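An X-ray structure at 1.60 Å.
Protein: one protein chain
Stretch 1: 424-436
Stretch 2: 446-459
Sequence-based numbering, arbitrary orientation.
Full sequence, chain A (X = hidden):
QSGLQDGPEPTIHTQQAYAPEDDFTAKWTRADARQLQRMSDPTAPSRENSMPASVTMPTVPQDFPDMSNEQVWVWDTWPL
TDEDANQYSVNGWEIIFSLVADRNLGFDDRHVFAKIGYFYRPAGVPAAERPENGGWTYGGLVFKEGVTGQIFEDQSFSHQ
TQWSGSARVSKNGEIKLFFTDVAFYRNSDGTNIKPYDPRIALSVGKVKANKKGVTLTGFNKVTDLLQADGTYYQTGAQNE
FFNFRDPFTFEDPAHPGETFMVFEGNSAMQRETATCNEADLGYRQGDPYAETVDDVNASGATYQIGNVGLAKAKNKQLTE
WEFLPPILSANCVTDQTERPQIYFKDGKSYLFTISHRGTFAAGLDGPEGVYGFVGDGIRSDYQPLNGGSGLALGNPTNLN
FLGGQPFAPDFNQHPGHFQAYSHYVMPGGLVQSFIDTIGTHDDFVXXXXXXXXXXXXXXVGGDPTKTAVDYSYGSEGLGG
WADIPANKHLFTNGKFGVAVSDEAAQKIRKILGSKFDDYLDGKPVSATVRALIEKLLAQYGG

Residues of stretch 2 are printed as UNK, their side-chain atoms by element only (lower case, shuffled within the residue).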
ATOM      1  N   TYR A 424       2.055   3.660  -2.286  1.00  9.81           N
ATOM      2  CA  TYR A 424       0.948   4.058  -1.427  1.00  9.67           C
ATOM      3  C   TYR A 424       0.513   5.439  -1.856  1.00  9.76           C
ATOM      4  O   TYR A 424       1.326   6.360  -1.924  1.00  9.74           O
ATOM      5  CB  TYR A 424       1.415   4.043   0.034  1.00  9.43           C
ATOM      6  CG  TYR A 424       0.328   4.490   0.977  1.00  9.56           C
ATOM      7  CD1 TYR A 424      -0.652   3.609   1.411  1.00  9.72           C
ATOM      8  CD2 TYR A 424       0.274   5.801   1.398  1.00  9.49           C
ATOM      9  CE1 TYR A 424      -1.687   4.027   2.227  1.00  9.67           C
ATOM     10  CE2 TYR A 424      -0.749   6.235   2.237  1.00  9.59           C
ATOM     11  CZ  TYR A 424      -1.705   5.359   2.661  1.00  9.73           C
ATOM     12  OH  TYR A 424      -2.741   5.758   3.511  1.00  9.97           O
ATOM     13  N   VAL A 425      -0.793   5.582  -2.146  1.00  9.96           N
ATOM     14  CA  VAL A 425      -1.359   6.835  -2.636  1.00 10.20           C
ATOM     15  C   VAL A 425      -1.835   7.684  -1.449  1.00 10.36           C
ATOM     16  O   VAL A 425      -2.650   7.238  -0.641  1.00 10.61           O
ATOM     17  CB  VAL A 425      -2.542   6.584  -3.609  1.00 10.14           C
ATOM     18  CG1 VAL A 425      -2.969   7.891  -4.241  1.00 10.13           C
ATOM     19  CG2 VAL A 425      -2.140   5.560  -4.676  1.00 10.69           C
ATOM     20  N   MET A 426      -1.299   8.898  -1.386  1.00 10.89           N
ATOM     21  CA  MET A 426      -1.484   9.838  -0.303  1.00 11.13           C
ATOM     22  C   MET A 426      -2.416  10.941  -0.763  1.00 11.39           C
ATOM     23  O   MET A 426      -2.693  11.084  -1.957  1.00 11.03           O
ATOM     24  CB  MET A 426      -0.126  10.438   0.073  1.00 11.47           C
ATOM     25  CG  MET A 426       0.881   9.364   0.402  1.00 11.17           C
ATOM     26  SD  MET A 426       2.462   9.919   1.087  1.00 10.87           S
ATOM     27  CE  MET A 426       3.142  10.785  -0.335  1.00 11.68           C
ATOM     28  N   PRO A 427      -2.876  11.767   0.182  1.00 11.70           N
ATOM     29  CA  PRO A 427      -3.767  12.854  -0.204  1.00 12.31           C
ATOM     30  C   PRO A 427      -3.180  13.750  -1.302  1.00 12.20           C
ATOM     31  O   PRO A 427      -1.950  13.990  -1.354  1.00 12.82           O
ATOM     32  CB  PRO A 427      -3.964  13.607   1.111  1.00 12.16           C
ATOM     33  CG  PRO A 427      -3.824  12.536   2.148  1.00 11.97           C
ATOM     34  CD  PRO A 427      -2.656  11.725   1.638  1.00 11.92           C
ATOM     35  N   GLY A 428      -4.057  14.160  -2.221  1.00 13.04           N
ATOM     36  CA  GLY A 428      -3.668  14.965  -3.369  1.00 12.86           C
ATOM     37  C   GLY A 428      -2.959  14.198  -4.472  1.00 13.16           C
ATOM     38  O   GLY A 428      -2.360  14.798  -5.359  1.00 13.36           O
ATOM     39  N   GLY A 429      -3.037  12.874  -4.428  1.00 12.15           N
ATOM     40  CA  GLY A 429      -2.473  12.041  -5.469  1.00 10.83           C
ATOM     41  C   GLY A 429      -0.983  11.908  -5.406  1.00 10.72           C
ATOM     42  O   GLY A 429      -0.395  11.438  -6.374  1.00 10.98           O
ATOM     43  N   LEU A 430      -0.379  12.247  -4.260  1.00 10.30           N
ATOM     44  CA  LEU A 430       1.060  11.977  -4.093  1.00 10.53           C
ATOM     45  C   LEU A 430       1.279  10.474  -3.850  1.00 10.46           C
ATOM     46  O   LEU A 430       0.484   9.799  -3.221  1.00 11.37           O
ATOM     47  CB  LEU A 430       1.661  12.806  -2.972  1.00 10.75           C
ATOM     48  CG  LEU A 430       1.600  14.331  -3.099  1.00 11.10           C
ATOM     49  CD1 LEU A 430       2.393  14.981  -1.962  1.00 11.65           C
ATOM     50  CD2 LEU A 430       2.132  14.809  -4.457  1.00 11.15           C
ATOM     51  N   VAL A 431       2.358   9.932  -4.385  1.00  9.66           N
ATOM     52  CA  VAL A 431       2.571   8.505  -4.314  1.00  9.55           C
ATOM     53  C   VAL A 431       3.975   8.253  -3.796  1.00  9.62           C
ATOM     54  O   VAL A 431       4.970   8.705  -4.396  1.00 10.20           O
ATOM     55  CB  VAL A 431       2.378   7.803  -5.676  1.00  9.75           C
ATOM     56  CG1 VAL A 431       2.591   6.301  -5.504  1.00 10.03           C
ATOM     57  CG2 VAL A 431       0.988   8.115  -6.268  1.00  9.96           C
ATOM     58  N   GLN A 432       4.058   7.559  -2.661  1.00  9.37           N
ATOM     59  CA  GLN A 432       5.355   7.160  -2.090  1.00  9.57           C
ATOM     60  C   GLN A 432       5.562   5.677  -2.364  1.00  9.42           C
ATOM     61  O   GLN A 432       4.618   4.933  -2.504  1.00  9.55           O
ATOM     62  CB  GLN A 432       5.422   7.454  -0.592  1.00  9.84           C
ATOM     63  CG  GLN A 432       4.331   6.820   0.279  1.00  9.62           C
ATOM     64  CD  GLN A 432       4.740   5.553   0.991  1.00 10.08           C
ATOM     65  OE1 GLN A 432       5.762   4.912   0.658  1.00  9.69           O
ATOM     66  NE2 GLN A 432       3.952   5.173   1.979  1.00 10.18           N
ATOM     67  N   SER A 433       6.827   5.258  -2.492  1.00  9.12           N
ATOM     68  CA  SER A 433       7.151   3.875  -2.836  1.00  9.36           C
ATOM     69  C   SER A 433       8.589   3.613  -2.385  1.00  9.12           C
ATOM     70  O   SER A 433       9.287   4.574  -2.102  1.00 10.16           O
ATOM     71  CB  SER A 433       7.055   3.677  -4.357  1.00  9.51           C
ATOM     72  OG  SER A 433       7.934   4.525  -5.083  1.00  9.77           O
ATOM     73  N   PHE A 434       8.993   2.345  -2.319  1.00  8.88           N
ATOM     74  CA  PHE A 434      10.391   2.020  -2.003  1.00  8.40           C
ATOM     75  C   PHE A 434      11.078   1.527  -3.239  1.00  8.61           C
ATOM     76  O   PHE A 434      10.487   0.927  -4.128  1.00  8.76           O
ATOM     77  CB  PHE A 434      10.490   0.999  -0.852  1.00  8.57           C
ATOM     78  CG  PHE A 434      10.334  -0.443  -1.278  1.00  8.48           C
ATOM     79  CD1 PHE A 434      11.408  -1.192  -1.723  1.00  8.55           C
ATOM     80  CD2 PHE A 434       9.092  -1.055  -1.287  1.00  8.75           C
ATOM     81  CE1 PHE A 434      11.250  -2.516  -2.123  1.00  8.66           C
ATOM     82  CE2 PHE A 434       8.918  -2.370  -1.688  1.00  8.87           C
ATOM     83  CZ  PHE A 434       9.997  -3.105  -2.135  1.00  8.96           C
ATOM     84  N   ILE A 435      12.397   1.685  -3.236  1.00  8.78           N
ATOM     85  CA  ILE A 435      13.234   1.232  -4.346  1.00  9.79           C
ATOM     86  C   ILE A 435      13.675  -0.219  -4.175  1.00 10.31           C
ATOM     87  O   ILE A 435      14.212  -0.602  -3.116  1.00 10.82           O
ATOM     88  CB  ILE A 435      14.504   2.096  -4.418  1.00  9.54           C
ATOM     89  CG1 ILE A 435      14.153   3.559  -4.702  1.00  9.74           C
ATOM     90  CG2 ILE A 435      15.439   1.563  -5.502  1.00  9.35           C
ATOM     91  CD1 ILE A 435      15.317   4.524  -4.616  1.00 10.29           C
ATOM     92  N   ASP A 436      13.460  -1.032  -5.204  1.00 10.51           N
ATOM     93  CA  ASP A 436      13.844  -2.426  -5.111  1.00 11.39           C
ATOM     94  C   ASP A 436      15.171  -2.550  -5.834  1.00 11.48           C
ATOM     95  O   ASP A 436      16.204  -2.765  -5.186  1.00 11.49           O
ATOM     96  CB  ASP A 436      12.784  -3.363  -5.674  1.00 12.42           C
ATOM     97  CG  ASP A 436      13.086  -4.828  -5.385  1.00 13.05           C
ATOM     98  OD1 ASP A 436      14.207  -5.162  -4.952  1.00 13.39           O
ATOM     99  OD2 ASP A 436      12.203  -5.653  -5.630  1.00 14.25           O
ATOM    100  N   UNK A 446      20.554  -2.487  -5.293  1.00 12.99           N
ATOM    101  CA  UNK A 446      19.317  -2.650  -4.518  1.00 12.79           C
ATOM    102  C   UNK A 446      19.087  -1.429  -3.667  1.00 12.54           C
ATOM    103  O   UNK A 446      20.033  -0.788  -3.192  1.00 12.78           O
ATOM    104  n   UNK A 446      18.066  -8.048  -4.958  1.00 13.72           N
ATOM    105  n   UNK A 446      15.884  -7.372  -4.721  1.00 13.78           N
ATOM    106  n   UNK A 446      17.524  -5.832  -5.294  1.00 13.20           N
ATOM    107  c   UNK A 446      19.740  -5.166  -4.411  1.00 12.96           C
ATOM    108  c   UNK A 446      18.887  -5.429  -5.643  1.00 13.17           C
ATOM    109  c   UNK A 446      19.380  -3.899  -3.652  1.00 13.10           C
ATOM    110  c   UNK A 446      17.164  -7.081  -4.991  1.00 13.74           C
ATOM    111  N   UNK A 447      17.815  -1.123  -3.428  1.00 11.58           N
ATOM    112  CA  UNK A 447      17.437   0.081  -2.715  1.00 11.65           C
ATOM    113  C   UNK A 447      17.221  -0.132  -1.237  1.00 11.78           C
ATOM    114  O   UNK A 447      18.097   0.134  -0.417  1.00 12.41           O
ATOM    115  N   UNK A 448      16.022  -0.557  -0.844  1.00 10.60           N
ATOM    116  CA  UNK A 448      15.762  -0.714   0.572  1.00 10.95           C
ATOM    117  C   UNK A 448      15.716   0.653   1.255  1.00 10.65           C
ATOM    118  O   UNK A 448      16.133   0.813   2.408  1.00 10.85           O
ATOM    119  N   UNK A 449      15.201   1.633   0.516  1.00 11.00           N
ATOM    120  CA  UNK A 449      14.984   3.014   0.972  1.00 11.21           C
ATOM    121  C   UNK A 449      13.899   3.611   0.043  1.00 10.91           C
ATOM    122  O   UNK A 449      13.649   3.068  -1.033  1.00 10.49           O
ATOM    123  o   UNK A 449      16.087   5.144   1.455  1.00 11.80           O
ATOM    124  c   UNK A 449      16.808   3.967  -0.542  1.00 11.98           C
ATOM    125  c   UNK A 449      16.294   3.837   0.904  1.00 11.56           C
ATOM    126  N   UNK A 450      13.245   4.693   0.461  1.00 11.42           N
ATOM    127  CA  UNK A 450      12.140   5.222  -0.333  1.00 11.12           C
ATOM    128  C   UNK A 450      12.588   5.982  -1.583  1.00 10.89           C
ATOM    129  O   UNK A 450      13.648   6.636  -1.614  1.00 11.12           O
ATOM    130  c   UNK A 450       9.764   4.073   1.243  1.00 13.05           C
ATOM    131  c   UNK A 450      10.559   5.299   1.668  1.00 12.38           C
ATOM    132  c   UNK A 450       9.633   6.252   2.411  1.00 13.06           C
ATOM    133  c   UNK A 450      11.212   6.083   0.531  1.00 11.82           C
ATOM    134  N   UNK A 451      11.763   5.881  -2.617  1.00 10.57           N
ATOM    135  CA  UNK A 451      11.957   6.615  -3.862  1.00 10.43           C
ATOM    136  C   UNK A 451      11.572   8.094  -3.658  1.00 10.28           C
ATOM    137  O   UNK A 451      11.084   8.449  -2.581  1.00 11.37           O
ATOM    138  c   UNK A 451      11.095   6.003  -4.954  1.00 10.30           C
ATOM    139  N   UNK A 452      11.772   8.955  -4.695  1.00 10.11           N
ATOM    140  CA  UNK A 452      11.163  10.269  -4.633  1.00  9.78           C
ATOM    141  C   UNK A 452       9.647  10.105  -4.718  1.00  9.45           C
ATOM    142  O   UNK A 452       9.144   9.244  -5.440  1.00  9.80           O
ATOM    143  c   UNK A 452      12.917  10.200  -6.301  1.00  9.75           C
ATOM    144  c   UNK A 452      11.689  10.982  -5.884  1.00  9.93           C
ATOM    145  c   UNK A 452      12.566   8.781  -5.927  1.00 10.33           C
ATOM    146  N   UNK A 453       8.930  10.918  -3.982  1.00  9.55           N
ATOM    147  CA  UNK A 453       7.492  10.917  -4.064  1.00  9.45           C
ATOM    148  C   UNK A 453       7.088  11.555  -5.388  1.00  9.78           C
ATOM    149  O   UNK A 453       7.708  12.534  -5.822  1.00  9.79           O
ATOM    150  o   UNK A 453       7.311  10.928  -1.704  1.00  9.99           O
ATOM    151  c   UNK A 453       6.978  11.681  -2.873  1.00  9.43           C
ATOM    152  c   UNK A 453       5.449  11.906  -2.930  1.00  9.31           C
ATOM    153  N   UNK A 454       6.053  11.006  -6.011  1.00  9.28           N
ATOM    154  CA  UNK A 454       5.622  11.480  -7.315  1.00  9.69           C
ATOM    155  C   UNK A 454       4.173  11.881  -7.204  1.00 10.29           C
ATOM    156  O   UNK A 454       3.594  11.740  -6.153  1.00 11.02           O
ATOM    157  c   UNK A 454       5.091   9.150  -8.221  1.00 10.47           C
ATOM    158  c   UNK A 454       5.857  10.450  -8.450  1.00 10.18           C
ATOM    159  c   UNK A 454       7.343  10.187  -8.618  1.00 10.32           C
ATOM    160  N   UNK A 455       3.634  12.442  -8.279  1.00 10.91           N
ATOM    161  CA  UNK A 455       2.278  12.989  -8.232  1.00 11.49           C
ATOM    162  C   UNK A 455       1.452  12.439  -9.392  1.00 11.83           C
ATOM    163  O   UNK A 455       1.788  12.627 -10.562  1.00 12.14           O
ATOM    164  c   UNK A 455       2.317  14.530  -8.271  1.00 11.77           C
ATOM    165  c   UNK A 455       0.948  15.185  -8.168  1.00 12.79           C
ATOM    166  c   UNK A 455       1.092  16.689  -7.969  1.00 13.76           C
ATOM    167  n   UNK A 455      -0.733  17.647  -9.406  1.00 15.63           N
ATOM    168  c   UNK A 455      -0.255  17.391  -8.009  1.00 15.06           C
ATOM    169  N   UNK A 456       0.322  11.822  -9.054  1.00 12.35           N
ATOM    170  CA  UNK A 456      -0.557  11.231 -10.023  1.00 13.38           C
ATOM    171  C   UNK A 456      -1.870  11.984  -9.933  1.00 14.10           C
ATOM    172  O   UNK A 456      -2.493  12.013  -8.875  1.00 15.24           O
ATOM    173  s   UNK A 456      -1.855   7.275 -10.209  1.00 15.27           S
ATOM    174  c   UNK A 456      -1.673   9.015 -10.645  1.00 15.01           C
ATOM    175  c   UNK A 456      -2.548   7.390  -8.556  1.00 15.12           C
ATOM    176  c   UNK A 456      -0.755   9.747  -9.690  1.00 14.35           C
ATOM    177  N   UNK A 457      -2.274  12.603 -11.040  1.00 13.61           N
ATOM    178  CA  UNK A 457      -3.567  13.297 -11.088  1.00 14.25           C
ATOM    179  C   UNK A 457      -4.673  12.305 -11.375  1.00 13.81           C
ATOM    180  O   UNK A 457      -4.629  11.558 -12.355  1.00 14.07           O
ATOM    181  o   UNK A 457      -2.293  15.655 -10.454  1.00 18.67           O
ATOM    182  c   UNK A 457      -3.519  14.415 -12.098  1.00 15.49           C
ATOM    183  o   UNK A 457      -2.057  16.238 -12.559  1.00 19.61           O
ATOM    184  c   UNK A 457      -2.550  15.519 -11.678  1.00 17.00           C
ATOM    185  N   UNK A 458      -5.681  12.311 -10.513  1.00 13.99           N
ATOM    186  CA  UNK A 458      -6.740  11.308 -10.564  1.00 14.54           C
ATOM    187  C   UNK A 458      -8.009  11.962 -11.099  1.00 15.37           C
ATOM    188  O   UNK A 458      -8.473  12.950 -10.555  1.00 15.09           O
ATOM    189  c   UNK A 458      -5.703   9.612  -7.222  1.00 14.72           C
ATOM    190  c   UNK A 458      -5.730   9.967  -8.690  1.00 14.66           C
ATOM    191  c   UNK A 458      -8.197   9.766  -9.201  1.00 14.95           C
ATOM    192  c   UNK A 458      -6.991  10.702  -9.170  1.00 14.98           C
ATOM    193  N   UNK A 459      -8.516  11.428 -12.201  1.00 16.23           N
ATOM    194  CA  UNK A 459      -9.720  11.946 -12.855  1.00 18.22           C
ATOM    195  C   UNK A 459      -9.536  13.091 -13.832  1.00 20.87           C
ATOM    196  O   UNK A 459     -10.216  14.110 -13.742  1.00 25.63           O
TER
HETATM  197  O   HOH W   1      -3.126  15.149  -7.894  1.00 19.10           O
HETATM  198  O   HOH W   2       7.206   7.232  -5.228  1.00 11.80           O
HETATM  199  O   HOH W   3       8.455   8.135  -1.628  1.00 14.70           O

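Position 446 carries three carbons, a nitrogen, then a carbon bearing two more nitrogens: a guanidinium, hence Arg-446. Its NH2 lies 2.8 Å from Asp-436 OD1, a salt bridge in which the carboxylate meets the guanidinium at its edge.

Position 447 has no side-chain atoms and is Gly-447. A CB here would lie 2.3 Å from Ile-435 O, too close to tolerate, while its N donates to Asp-436 O at 2.9 Å. Position 448 is also bare: Gly-448, whose positive phi favours glycine. Its N donates to Ile-435 O at 2.9 Å.

At 449 one carbon carries an oxygen and a carbon, giving Thr-449. Its CB points away from stretch 1, and OG1 is hydrogen-bonded elsewhere in the structure, which suits a buried hydroxyl. Its backbone O accepts from Ile-435 N at 2.9 Å. Position 450 has four carbons forked at the second, so it is Leu-450; CD2 packs 3.8 Å from Phe-434 CB. A single carbon at 451 defines Ala-451. Its small CB sits 3.9 Å from Ile-435 CG1, and its N donates to Ser-433 O at 2.8 Å.

Three carbons closing onto the backbone N make 452 Pro-452. It lacks an N-H, but its O accepts from water 2, which also donates to Val-431 O. At 453 one carbon again bears an oxygen and a carbon: Thr-453, with CG2 3.6 Å from Met-426 CE and OG1 accepting from water 3.

Position 454 has one carbon carrying two others, Val-454; CG2 lies 4.0 Å from Val-431 CB on their common face of the sheet. Position 455 has four carbons in a row ending in nitrogen, and is Lys-455. Its CB is 3.8 Å from Leu-430 CD2, while the long chain leads its charged end away from stretch 1.

The unbranched carbon, carbon, sulfur, carbon chain at 456 is Met-456, placing CE 4.3 Å from Val-425 CG2. At 457, two carbons, the second with two oxygens, give Asp-457; OD1 forms a salt bridge with Lys-455 NZ at 2.7 Å. Four carbons forked at the first, one arm longer, make 458 Ile-458, whose CD1 is 4.4 Å from Val-425 CG1. Position 459, without a side chain and with positive phi, is Gly-459.

The contact is built on backbone pairing. Val-431 N donates to Val-454 O at 2.8 Å and Val-454 N to Val-431 O at 3.0 Å, within an antiparallel ladder. The register shifts by one before Phe-434 meets Leu-450. Apolar packing and water reinforce this pairing, and the Asp-436 to Arg-446 salt bridge lies at one end.

Stretch 2 (446-459) RGGTLAPTVKMDIG
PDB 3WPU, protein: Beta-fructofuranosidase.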